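Long-range contacts in peptidase M16 C-terminal domain-containing protein (Enterococcus faecalis, PDB 3D3Y), which is of unknown function but probably has the fold of the M16 metallopeptidases and may bind a metal ion: residues Gly11-Tyr22 / Gln200-Glu211; Glu69-Ile77 / Asn89-Leu100. All coordinates share one frame; numbering follows the deposited sequence.

Contact 1: residues Gly11-Tyr22 / Gln200-Glu211. With EDO (1,2-ethanediol), chain F.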
loop_
_atom_site.group_PDB
_atom_site.type_symbol
_atom_site.label_atom_id
_atom_site.label_comp_id
_atom_site.label_asym_id
_atom_site.label_seq_id
_atom_site.Cartn_x
_atom_site.Cartn_y
_atom_site.Cartn_z
ATOM N N GLY A 11 -3.583 19.703 12.761
ATOM C CA GLY A 11 -3.876 18.547 11.940
ATOM C C GLY A 11 -3.334 18.590 10.520
ATOM O O GLY A 11 -3.417 17.601 9.777
ATOM N N VAL A 12 -2.797 19.744 10.130
ATOM C CA VAL A 12 -2.253 19.961 8.787
ATOM C C VAL A 12 -0.820 20.481 8.870
ATOM O O VAL A 12 -0.563 21.632 9.260
ATOM C CB VAL A 12 -3.138 20.923 7.931
ATOM C CG1 VAL A 12 -2.551 21.065 6.502
ATOM C CG2 VAL A 12 -4.588 20.407 7.849
ATOM N N ASN A 13 0.108 19.617 8.486
ATOM C CA ASN A 13 1.526 19.909 8.642
ATOM C C ASN A 13 2.285 19.853 7.352
ATOM O O ASN A 13 1.963 19.056 6.463
ATOM C CB ASN A 13 2.121 18.952 9.670
ATOM C CG ASN A 13 1.553 19.195 11.040
ATOM O OD1 ASN A 13 1.918 20.168 11.688
ATOM N ND2 ASN A 13 0.601 18.356 11.463
ATOM N N LEU A 14 3.264 20.732 7.226
ATOM C CA LEU A 14 4.099 20.811 6.039
ATOM C C LEU A 14 5.484 20.303 6.398
ATOM O O LEU A 14 6.029 20.627 7.474
ATOM C CB LEU A 14 4.168 22.258 5.517
ATOM C CG LEU A 14 5.178 22.638 4.407
ATOM C CD1 LEU A 14 4.940 21.880 3.082
ATOM C CD2 LEU A 14 5.137 24.127 4.157
ATOM N N HIS A 15 6.062 19.517 5.500
ATOM C CA HIS A 15 7.394 18.950 5.717
ATOM C C HIS A 15 8.217 19.196 4.477
ATOM O O HIS A 15 7.869 18.722 3.382
ATOM C CB HIS A 15 7.320 17.435 6.000
ATOM C CG HIS A 15 6.247 17.061 6.973
ATOM N ND1 HIS A 15 6.441 17.074 8.334
ATOM C CD2 HIS A 15 4.961 16.687 6.782
ATOM C CE1 HIS A 15 5.322 16.718 8.945
ATOM N NE2 HIS A 15 4.409 16.475 8.026
ATOM N N VAL A 16 9.295 19.945 4.640
ATOM C CA VAL A 16 10.169 20.311 3.538
ATOM C C VAL A 16 11.476 19.524 3.684
ATOM O O VAL A 16 12.122 19.584 4.737
ATOM C CB VAL A 16 10.449 21.835 3.550
ATOM C CG1 VAL A 16 11.458 22.224 2.451
ATOM C CG2 VAL A 16 9.129 22.642 3.430
ATOM N N ILE A 17 11.832 18.771 2.638
ATOM C CA ILE A 17 13.030 17.940 2.610
ATOM C C ILE A 17 13.978 18.498 1.536
ATOM O O ILE A 17 13.858 18.164 0.335
ATOM C CB ILE A 17 12.738 16.409 2.392
ATOM C CG1 ILE A 17 11.748 15.858 3.428
ATOM C CG2 ILE A 17 14.042 15.580 2.536
ATOM C CD1 ILE A 17 10.336 16.028 3.081
ATOM N N PRO A 18 14.911 19.383 1.957
ATOM C CA PRO A 18 15.859 20.001 1.035
ATOM C C PRO A 18 16.875 18.978 0.576
ATOM O O PRO A 18 17.364 18.185 1.377
ATOM C CB PRO A 18 16.575 21.072 1.898
ATOM C CG PRO A 18 15.762 21.191 3.123
ATOM C CD PRO A 18 15.113 19.859 3.335
ATOM N N THR A 19 17.199 19.010 -0.708
ATOM C CA THR A 19 18.194 18.117 -1.270
ATOM C C THR A 19 18.636 18.673 -2.617
ATOM O O THR A 19 17.864 19.359 -3.281
ATOM C CB THR A 19 17.645 16.688 -1.446
ATOM O OG1 THR A 19 18.629 15.892 -2.096
ATOM C CG2 THR A 19 16.319 16.655 -2.276
ATOM N N GLU A 20 19.880 18.405 -2.995
ATOM C CA GLU A 20 20.367 18.800 -4.309
ATOM C C GLU A 20 20.486 17.576 -5.231
ATOM O O GLU A 20 21.089 17.643 -6.307
ATOM C CB GLU A 20 21.711 19.523 -4.163
ATOM C CG GLU A 20 21.560 20.956 -3.692
ATOM C CD GLU A 20 22.897 21.639 -3.491
ATOM O OE1 GLU A 20 23.710 21.116 -2.711
ATOM O OE2 GLU A 20 23.134 22.697 -4.117
ATOM N N LYS A 21 19.894 16.464 -4.795
ATOM C CA LYS A 21 20.028 15.186 -5.466
ATOM C C LYS A 21 19.247 15.152 -6.786
ATOM O O LYS A 21 19.616 14.407 -7.697
ATOM C CB LYS A 21 19.567 14.062 -4.525
ATOM C CG LYS A 21 19.847 12.639 -5.013
ATOM C CD LYS A 21 19.811 11.605 -3.853
ATOM C CE LYS A 21 19.838 10.146 -4.386
ATOM N NZ LYS A 21 20.504 9.189 -3.423
ATOM N N TYR A 22 18.212 15.989 -6.889
ATOM C CA TYR A 22 17.272 15.963 -8.029
ATOM C C TYR A 22 17.130 17.284 -8.770
ATOM O O TYR A 22 17.345 18.343 -8.198
ATOM C CB TYR A 22 15.898 15.498 -7.563
ATOM C CG TYR A 22 15.984 14.183 -6.815
ATOM C CD1 TYR A 22 16.247 12.982 -7.498
ATOM C CD2 TYR A 22 15.838 14.141 -5.427
ATOM C CE1 TYR A 22 16.345 11.764 -6.810
ATOM C CE2 TYR A 22 15.941 12.935 -4.728
ATOM C CZ TYR A 22 16.201 11.756 -5.422
ATOM O OH TYR A 22 16.306 10.566 -4.737
ATOM N N GLN A 200 -6.297 13.882 8.831
ATOM C CA GLN A 200 -4.969 14.435 9.101
ATOM C C GLN A 200 -4.285 14.620 7.752
ATOM O O GLN A 200 -4.326 13.732 6.891
ATOM C CB GLN A 200 -4.151 13.530 10.027
ATOM C CG GLN A 200 -4.651 13.555 11.495
ATOM C CD GLN A 200 -6.089 13.048 11.607
ATOM O OE1 GLN A 200 -6.414 11.944 11.146
ATOM N NE2 GLN A 200 -6.956 13.852 12.217
ATOM N N VAL A 201 -3.681 15.784 7.549
ATOM C CA VAL A 201 -3.109 16.107 6.245
ATOM C C VAL A 201 -1.627 16.382 6.450
ATOM O O VAL A 201 -1.253 17.120 7.366
ATOM C CB VAL A 201 -3.804 17.361 5.624
ATOM C CG1 VAL A 201 -3.197 17.695 4.245
ATOM C CG2 VAL A 201 -5.299 17.118 5.462
ATOM N N ASP A 202 -0.791 15.766 5.622
ATOM C CA ASP A 202 0.645 16.050 5.656
ATOM C C ASP A 202 1.122 16.312 4.233
ATOM O O ASP A 202 0.751 15.612 3.287
ATOM C CB ASP A 202 1.432 14.918 6.348
ATOM C CG ASP A 202 1.223 14.914 7.843
ATOM O OD1 ASP A 202 1.948 15.637 8.557
ATOM O OD2 ASP A 202 0.297 14.213 8.310
ATOM N N ILE A 203 1.907 17.370 4.088
ATOM C CA ILE A 203 2.348 17.833 2.779
ATOM C C ILE A 203 3.844 17.757 2.801
ATOM O O ILE A 203 4.497 18.240 3.763
ATOM C CB ILE A 203 1.900 19.285 2.520
ATOM C CG1 ILE A 203 0.374 19.355 2.559
ATOM C CG2 ILE A 203 2.449 19.775 1.171
ATOM C CD1 ILE A 203 -0.193 20.773 2.465
ATOM N N PHE A 204 4.382 17.099 1.782
ATOM C CA PHE A 204 5.822 16.916 1.646
ATOM C C PHE A 204 6.340 17.562 0.370
ATOM O O PHE A 204 5.706 17.479 -0.701
ATOM C CB PHE A 204 6.160 15.425 1.632
ATOM C CG PHE A 204 5.973 14.763 2.955
ATOM C CD1 PHE A 204 7.064 14.484 3.763
ATOM C CD2 PHE A 204 4.692 14.418 3.405
ATOM C CE1 PHE A 204 6.890 13.885 5.001
ATOM C CE2 PHE A 204 4.523 13.812 4.642
ATOM C CZ PHE A 204 5.609 13.543 5.430
ATOM N N VAL A 205 7.499 18.201 0.495
ATOM C CA VAL A 205 8.186 18.778 -0.635
ATOM C C VAL A 205 9.624 18.313 -0.562
ATOM O O VAL A 205 10.331 18.608 0.409
ATOM C CB VAL A 205 8.128 20.342 -0.626
ATOM C CG1 VAL A 205 8.831 20.885 -1.862
ATOM C CG2 VAL A 205 6.682 20.796 -0.588
ATOM N N LEU A 206 10.042 17.571 -1.585
ATOM C CA LEU A 206 11.389 17.032 -1.676
ATOM C C LEU A 206 12.059 17.599 -2.921
ATOM O O LEU A 206 11.599 17.355 -4.069
ATOM C CB LEU A 206 11.357 15.494 -1.732
ATOM C CG LEU A 206 12.668 14.800 -2.144
ATOM C CD1 LEU A 206 13.561 14.690 -0.948
ATOM C CD2 LEU A 206 12.403 13.437 -2.700
ATOM N N GLY A 207 13.143 18.341 -2.711
ATOM C CA GLY A 207 13.875 18.924 -3.844
ATOM C C GLY A 207 14.773 20.059 -3.379
ATOM O O GLY A 207 14.907 20.289 -2.155
ATOM N N ASP A 208 15.380 20.763 -4.339
ATOM C CA ASP A 208 16.257 21.889 -4.027
ATOM C C ASP A 208 15.381 23.096 -3.772
ATOM O O ASP A 208 15.200 23.952 -4.633
ATOM C CB ASP A 208 17.244 22.150 -5.172
ATOM C CG ASP A 208 18.280 23.232 -4.837
ATOM O OD1 ASP A 208 18.325 23.742 -3.694
ATOM O OD2 ASP A 208 19.075 23.554 -5.733
ATOM N N VAL A 209 14.819 23.125 -2.571
ATOM C CA VAL A 209 13.891 24.157 -2.144
ATOM C C VAL A 209 14.286 24.614 -0.736
ATOM O O VAL A 209 15.025 23.915 -0.034
ATOM C CB VAL A 209 12.433 23.621 -2.087
ATOM C CG1 VAL A 209 11.903 23.326 -3.487
ATOM C CG2 VAL A 209 12.350 22.374 -1.204
ATOM N N ASN A 210 13.766 25.769 -0.327
ATOM C CA ASN A 210 13.891 26.231 1.059
ATOM C C ASN A 210 12.544 26.475 1.743
ATOM O O ASN A 210 11.565 26.919 1.108
ATOM C CB ASN A 210 14.727 27.496 1.121
ATOM C CG ASN A 210 14.003 28.685 0.550
ATOM O OD1 ASN A 210 13.509 29.532 1.290
ATOM N ND2 ASN A 210 13.915 28.748 -0.772
ATOM N N GLU A 211 12.507 26.161 3.037
ATOM C CA GLU A 211 11.326 26.346 3.873
ATOM C C GLU A 211 10.732 27.753 3.756
ATOM O O GLU A 211 9.515 27.900 3.609
ATOM C CB GLU A 211 11.667 26.053 5.339
ATOM C CG GLU A 211 10.446 26.053 6.234
ATOM C CD GLU A 211 10.694 25.473 7.595
ATOM O OE1 GLU A 211 11.480 26.072 8.347
ATOM O OE2 GLU A 211 10.075 24.428 7.919
HETATM C C1 EDO F . 22.050 15.863 -0.996
HETATM O O1 EDO F . 22.109 17.215 -1.456
HETATM C C2 EDO F . 20.856 15.668 -0.069
HETATM O O2 EDO F . 20.719 14.270 0.226
HETATM O O HOH W 1 -0.981 16.191 9.991
HETATM O O HOH W 2 14.866 20.172 -7.222
#
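His15 and Phe204 are neighbours on adjacent parallel strands, and their rings form an offset stack. The centroids lie 4.5 Å apart and the planes are turned by 26°. His15 CD2 sits over one face of the Phe204 ring, toward its rim, 3.5 Å from Phe204 CZ. His15 CB also rests over that ring in a CH-pi contact. The imidazole is held at its far end too. His15 NE2 donates a nearly straight bond to Asp202 OD1 (2.7 Å, 177°). The oxygen lies in the ring plane of His15 and is met on its anti side. Stack and bond together fix the ring's rotation. The other oxygen, Asp202 OD2, forms a salt bridge with Lys230, which would probably keep the carboxylate charged.

Strands 12-18 and 200-207 lie side by side in the mixed sheet of the N-terminal half, consistent with an M16-type fold, although 178 residues separate the segments. Backbone bonds alternate between them from Val201 N-Gly11 O to Gly207 N-Ile17 O; in the last, Thr19 N reaches Gly207 O from above its carbonyl plane.

Further along the His15 side, Ile17 CD1 reaches the edge of the Phe204 ring, 3.7 Å from Phe204 CD1. Leu206 CD1 touches both Ile17 CG2 and Thr19 CG2, 3.6 Å from each. Helix 368-380 packs on this face. On the other, Leu14 CD1 lies 3.8 Å from Ile203 CG2, and helix 211-219 packs there.

Contact 2: residues Glu69-Ile77 / Asn89-Leu100; sequences ELYGASFGI and NISMNIVNDHYL
The Leu70 side chain crosses that of selenomethionine Met92 at about a right angle, CD1 against CE, just after helix 60-69 ends. From here the chain turns into an antiparallel beta hairpin of strands 74-82 and 85-95, the first of which is an edge strand of the mixed sheet. Tyr71 takes a positive phi of 65° and lays its ring against Leu100. Leu100 CD1 stands over one face, 3.7 Å from Tyr71 CG, in a CH-pi contact. Glu69 O lies over the opposite face, so the ring is sandwiched. The phenol Tyr71 OH bonds to Glu108 of helix 105-118. Before the strands pair, a water bridges the gap: it donates to Leu70 O, more weakly to Tyr71 O, and accepts from Val95 N.

Ala73 CB touches Met92 CE and Ile94 CG2. Ser74 and Asn93 form a hydrogen-bonded pair, with Ser74 N to Asn93 O and Asn93 N to Ser74 O both 3.0 Å. With CG anti to the backbone N (chi1 165°), the Phe75 ring runs beside Ile90 and presents its edge to Ile90 CG2 and Met92 CG, while Phe112 packs against it edge-to-face. Gly76 and Ser91 make the next hydrogen-bonded pair, where Ser91 N points almost straight at Gly76 O (2.8 Å, 177°). Ile77 and Ile90 run alongside each other on the Phe75 face, with Ile77 CG2 3.8 Å from Ile90 CG1.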
loop_
_atom_site.group_PDB
_atom_site.type_symbol
_atom_site.label_atom_id
_atom_site.label_comp_id
_atom_site.label_asym_id
_atom_site.label_seq_id
_atom_site.Cartn_x
_atom_site.Cartn_y
_atom_site.Cartn_z
ATOM N N GLU A 69 1.353 24.059 -19.165
ATOM C CA GLU A 69 1.722 25.412 -18.766
ATOM C C GLU A 69 2.677 25.364 -17.604
ATOM O O GLU A 69 3.575 26.234 -17.496
ATOM C CB GLU A 69 0.504 26.228 -18.306
ATOM C CG GLU A 69 -0.305 26.898 -19.386
ATOM C CD GLU A 69 -1.583 27.536 -18.818
ATOM O OE1 GLU A 69 -1.642 27.890 -17.605
ATOM O OE2 GLU A 69 -2.547 27.648 -19.602
ATOM N N LEU A 70 2.480 24.362 -16.727
ATOM C CA LEU A 70 3.342 24.181 -15.569
ATOM C C LEU A 70 4.631 23.447 -15.943
ATOM O O LEU A 70 5.164 22.635 -15.165
ATOM C CB LEU A 70 2.606 23.442 -14.443
ATOM C CG LEU A 70 1.390 24.187 -13.851
ATOM C CD1 LEU A 70 0.462 23.221 -13.082
ATOM C CD2 LEU A 70 1.834 25.382 -12.939
ATOM N N TYR A 71 5.143 23.735 -17.135
ATOM C CA TYR A 71 6.458 23.233 -17.557
ATOM C C TYR A 71 6.449 21.683 -17.677
ATOM O O TYR A 71 7.461 21.014 -17.437
ATOM C CB TYR A 71 7.562 23.815 -16.628
ATOM C CG TYR A 71 7.276 25.274 -16.179
ATOM C CD1 TYR A 71 7.557 26.372 -17.016
ATOM C CD2 TYR A 71 6.720 25.544 -14.924
ATOM C CE1 TYR A 71 7.271 27.718 -16.612
ATOM C CE2 TYR A 71 6.426 26.872 -14.508
ATOM C CZ TYR A 71 6.703 27.954 -15.359
ATOM O OH TYR A 71 6.412 29.257 -14.933
ATOM N N GLY A 72 5.299 21.120 -18.063
ATOM C CA GLY A 72 5.182 19.672 -18.307
ATOM C C GLY A 72 5.212 18.858 -17.009
ATOM O O GLY A 72 5.941 17.869 -16.913
ATOM N N ALA A 73 4.419 19.285 -16.015
ATOM C CA ALA A 73 4.313 18.646 -14.703
ATOM C C ALA A 73 3.627 17.292 -14.791
ATOM O O ALA A 73 2.770 17.109 -15.637
ATOM C CB ALA A 73 3.513 19.564 -13.750
ATOM N N SER A 74 4.003 16.348 -13.922
ATOM C CA SER A 74 3.261 15.112 -13.746
ATOM C C SER A 74 2.363 15.312 -12.531
ATOM O O SER A 74 2.769 15.953 -11.523
ATOM C CB SER A 74 4.191 13.940 -13.455
ATOM O OG SER A 74 4.934 13.624 -14.621
ATOM N N PHE A 75 1.169 14.748 -12.620
ATOM C CA PHE A 75 0.148 14.882 -11.584
ATOM C C PHE A 75 -0.664 13.597 -11.474
ATOM O O PHE A 75 -1.083 13.021 -12.488
ATOM C CB PHE A 75 -0.757 16.067 -11.916
ATOM C CG PHE A 75 -2.055 16.099 -11.131
ATOM C CD1 PHE A 75 -2.054 16.297 -9.763
ATOM C CD2 PHE A 75 -3.267 15.925 -11.783
ATOM C CE1 PHE A 75 -3.254 16.342 -9.032
ATOM C CE2 PHE A 75 -4.477 15.966 -11.077
ATOM C CZ PHE A 75 -4.468 16.181 -9.697
ATOM N N GLY A 76 -0.912 13.137 -10.244
ATOM C CA GLY A 76 -1.792 11.973 -10.098
ATOM C C GLY A 76 -2.366 11.920 -8.707
ATOM O O GLY A 76 -1.814 12.516 -7.772
ATOM N N ILE A 77 -3.487 11.218 -8.568
ATOM C CA ILE A 77 -4.095 10.937 -7.275
ATOM C C ILE A 77 -4.408 9.433 -7.208
ATOM O O ILE A 77 -4.937 8.838 -8.190
ATOM C CB ILE A 77 -5.389 11.779 -7.044
ATOM C CG1 ILE A 77 -5.159 13.268 -7.357
ATOM C CG2 ILE A 77 -5.904 11.638 -5.593
ATOM C CD1 ILE A 77 -6.434 14.170 -7.055
ATOM N N ASN A 89 -3.738 10.096 -1.712
ATOM C CA ASN A 89 -2.408 10.625 -2.044
ATOM C C ASN A 89 -2.407 11.457 -3.314
ATOM O O ASN A 89 -2.643 10.923 -4.397
ATOM C CB ASN A 89 -1.460 9.440 -2.292
ATOM C CG ASN A 89 -1.495 8.400 -1.181
ATOM O OD1 ASN A 89 -1.289 8.733 -0.025
ATOM N ND2 ASN A 89 -1.739 7.133 -1.537
ATOM N N ILE A 90 -2.110 12.745 -3.197
ATOM C CA ILE A 90 -2.041 13.606 -4.385
ATOM C C ILE A 90 -0.574 13.890 -4.598
ATOM O O ILE A 90 0.113 14.394 -3.700
ATOM C CB ILE A 90 -2.789 14.930 -4.166
ATOM C CG1 ILE A 90 -4.276 14.661 -3.869
ATOM C CG2 ILE A 90 -2.625 15.878 -5.371
ATOM C CD1 ILE A 90 -5.009 15.929 -3.353
ATOM N N SER A 91 -0.094 13.537 -5.787
ATOM C CA SER A 91 1.334 13.632 -6.098
ATOM C C SER A 91 1.538 14.550 -7.290
ATOM O O SER A 91 0.719 14.540 -8.228
ATOM C CB SER A 91 1.850 12.233 -6.476
ATOM O OG SER A 91 1.724 11.343 -5.361
HETATM N N MSE A 92 2.659 15.284 -7.270
HETATM C CA MSE A 92 3.100 16.100 -8.387
HETATM C C MSE A 92 4.612 16.052 -8.483
HETATM O O MSE A 92 5.318 15.979 -7.457
HETATM C CB MSE A 92 2.720 17.560 -8.197
HETATM C CG MSE A 92 1.323 17.915 -8.523
HETATM SE SE MSE A 92 1.079 19.856 -8.447
HETATM C CE MSE A 92 1.559 20.423 -10.198
ATOM N N ASN A 93 5.099 16.118 -9.717
ATOM C CA ASN A 93 6.533 16.255 -10.037
ATOM C C ASN A 93 6.629 17.477 -10.970
ATOM O O ASN A 93 5.879 17.583 -11.959
ATOM C CB ASN A 93 7.040 14.972 -10.716
ATOM C CG ASN A 93 8.585 14.865 -10.781
ATOM O OD1 ASN A 93 9.137 14.279 -11.739
ATOM N ND2 ASN A 93 9.277 15.381 -9.767
ATOM N N ILE A 94 7.490 18.424 -10.621
ATOM C CA ILE A 94 7.709 19.646 -11.401
ATOM C C ILE A 94 9.194 19.900 -11.572
ATOM O O ILE A 94 10.012 19.522 -10.710
ATOM C CB ILE A 94 7.076 20.873 -10.700
ATOM C CG1 ILE A 94 7.730 21.097 -9.326
ATOM C CG2 ILE A 94 5.590 20.639 -10.528
ATOM C CD1 ILE A 94 7.108 22.207 -8.522
ATOM N N VAL A 95 9.552 20.544 -12.676
ATOM C CA VAL A 95 10.944 20.884 -12.929
ATOM C C VAL A 95 11.300 22.052 -12.018
ATOM O O VAL A 95 10.490 22.943 -11.833
ATOM C CB VAL A 95 11.172 21.306 -14.393
ATOM C CG1 VAL A 95 12.598 21.718 -14.591
ATOM C CG2 VAL A 95 10.790 20.181 -15.402
ATOM N N ASN A 96 12.492 22.033 -11.435
ATOM C CA ASN A 96 12.959 23.122 -10.541
ATOM C C ASN A 96 13.168 24.429 -11.333
ATOM O O ASN A 96 13.577 24.385 -12.508
ATOM C CB ASN A 96 14.238 22.671 -9.838
ATOM C CG ASN A 96 14.677 23.618 -8.729
ATOM O OD1 ASN A 96 15.078 24.749 -9.003
ATOM N ND2 ASN A 96 14.595 23.154 -7.464
ATOM N N ASP A 97 12.876 25.581 -10.715
ATOM C CA ASP A 97 13.103 26.911 -11.350
ATOM C C ASP A 97 14.496 27.075 -11.953
ATOM O O ASP A 97 14.675 27.816 -12.921
ATOM C CB ASP A 97 12.894 28.075 -10.361
ATOM C CG ASP A 97 11.431 28.329 -10.045
ATOM O OD1 ASP A 97 10.585 28.412 -10.983
ATOM O OD2 ASP A 97 11.130 28.459 -8.837
ATOM N N HIS A 98 15.474 26.389 -11.366
ATOM C CA HIS A 98 16.861 26.461 -11.826
ATOM C C HIS A 98 16.987 26.080 -13.308
ATOM O O HIS A 98 17.850 26.608 -14.014
ATOM C CB HIS A 98 17.771 25.597 -10.931
ATOM C CG HIS A 98 19.214 25.565 -11.360
ATOM N ND1 HIS A 98 20.129 26.533 -10.990
ATOM C CD2 HIS A 98 19.904 24.667 -12.108
ATOM C CE1 HIS A 98 21.314 26.240 -11.506
ATOM N NE2 HIS A 98 21.205 25.114 -12.190
ATOM N N TYR A 99 16.098 25.214 -13.787
ATOM C CA TYR A 99 16.186 24.693 -15.156
ATOM C C TYR A 99 15.219 25.362 -16.116
ATOM O O TYR A 99 15.143 24.981 -17.290
ATOM C CB TYR A 99 15.990 23.164 -15.160
ATOM C CG TYR A 99 17.087 22.477 -14.401
ATOM C CD1 TYR A 99 18.330 22.258 -14.989
ATOM C CD2 TYR A 99 16.908 22.108 -13.073
ATOM C CE1 TYR A 99 19.370 21.665 -14.272
ATOM C CE2 TYR A 99 17.926 21.517 -12.351
ATOM C CZ TYR A 99 19.152 21.294 -12.953
ATOM O OH TYR A 99 20.154 20.694 -12.226
ATOM N N LEU A 100 14.498 26.362 -15.606
ATOM C CA LEU A 100 13.498 27.087 -16.372
ATOM C C LEU A 100 13.891 28.567 -16.545
ATOM O O LEU A 100 14.760 29.089 -15.823
ATOM C CB LEU A 100 12.131 26.940 -15.697
ATOM C CG LEU A 100 11.684 25.508 -15.339
ATOM C CD1 LEU A 100 10.486 25.524 -14.411
ATOM C CD2 LEU A 100 11.329 24.721 -16.581
HETATM O O HOH W 3 7.248 20.758 -14.560
#

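Contacts 1 and 2 belong to one mixed sheet, and their centres are 14 Å apart. Strand 24-34 separates them: it runs antiparallel between 200-207 of contact 1 and 85-95 of contact 2. Strand 74-82 forms one outer edge, while at the other 12-18 is flanked by the short outermost strand 4-7. Along the chain, contact 2 is nested inside the loop closed by contact 1. A local hairpin and a long-range parallel pairing thus build the two halves of the same sheet, on either side of strand 24-34. The return of 200-207 inserts a late strand between two early ones. The contacts also touch directly, where Asn96 ND2 probably donates a hydrogen bond to Asp208 O (3.0 Å).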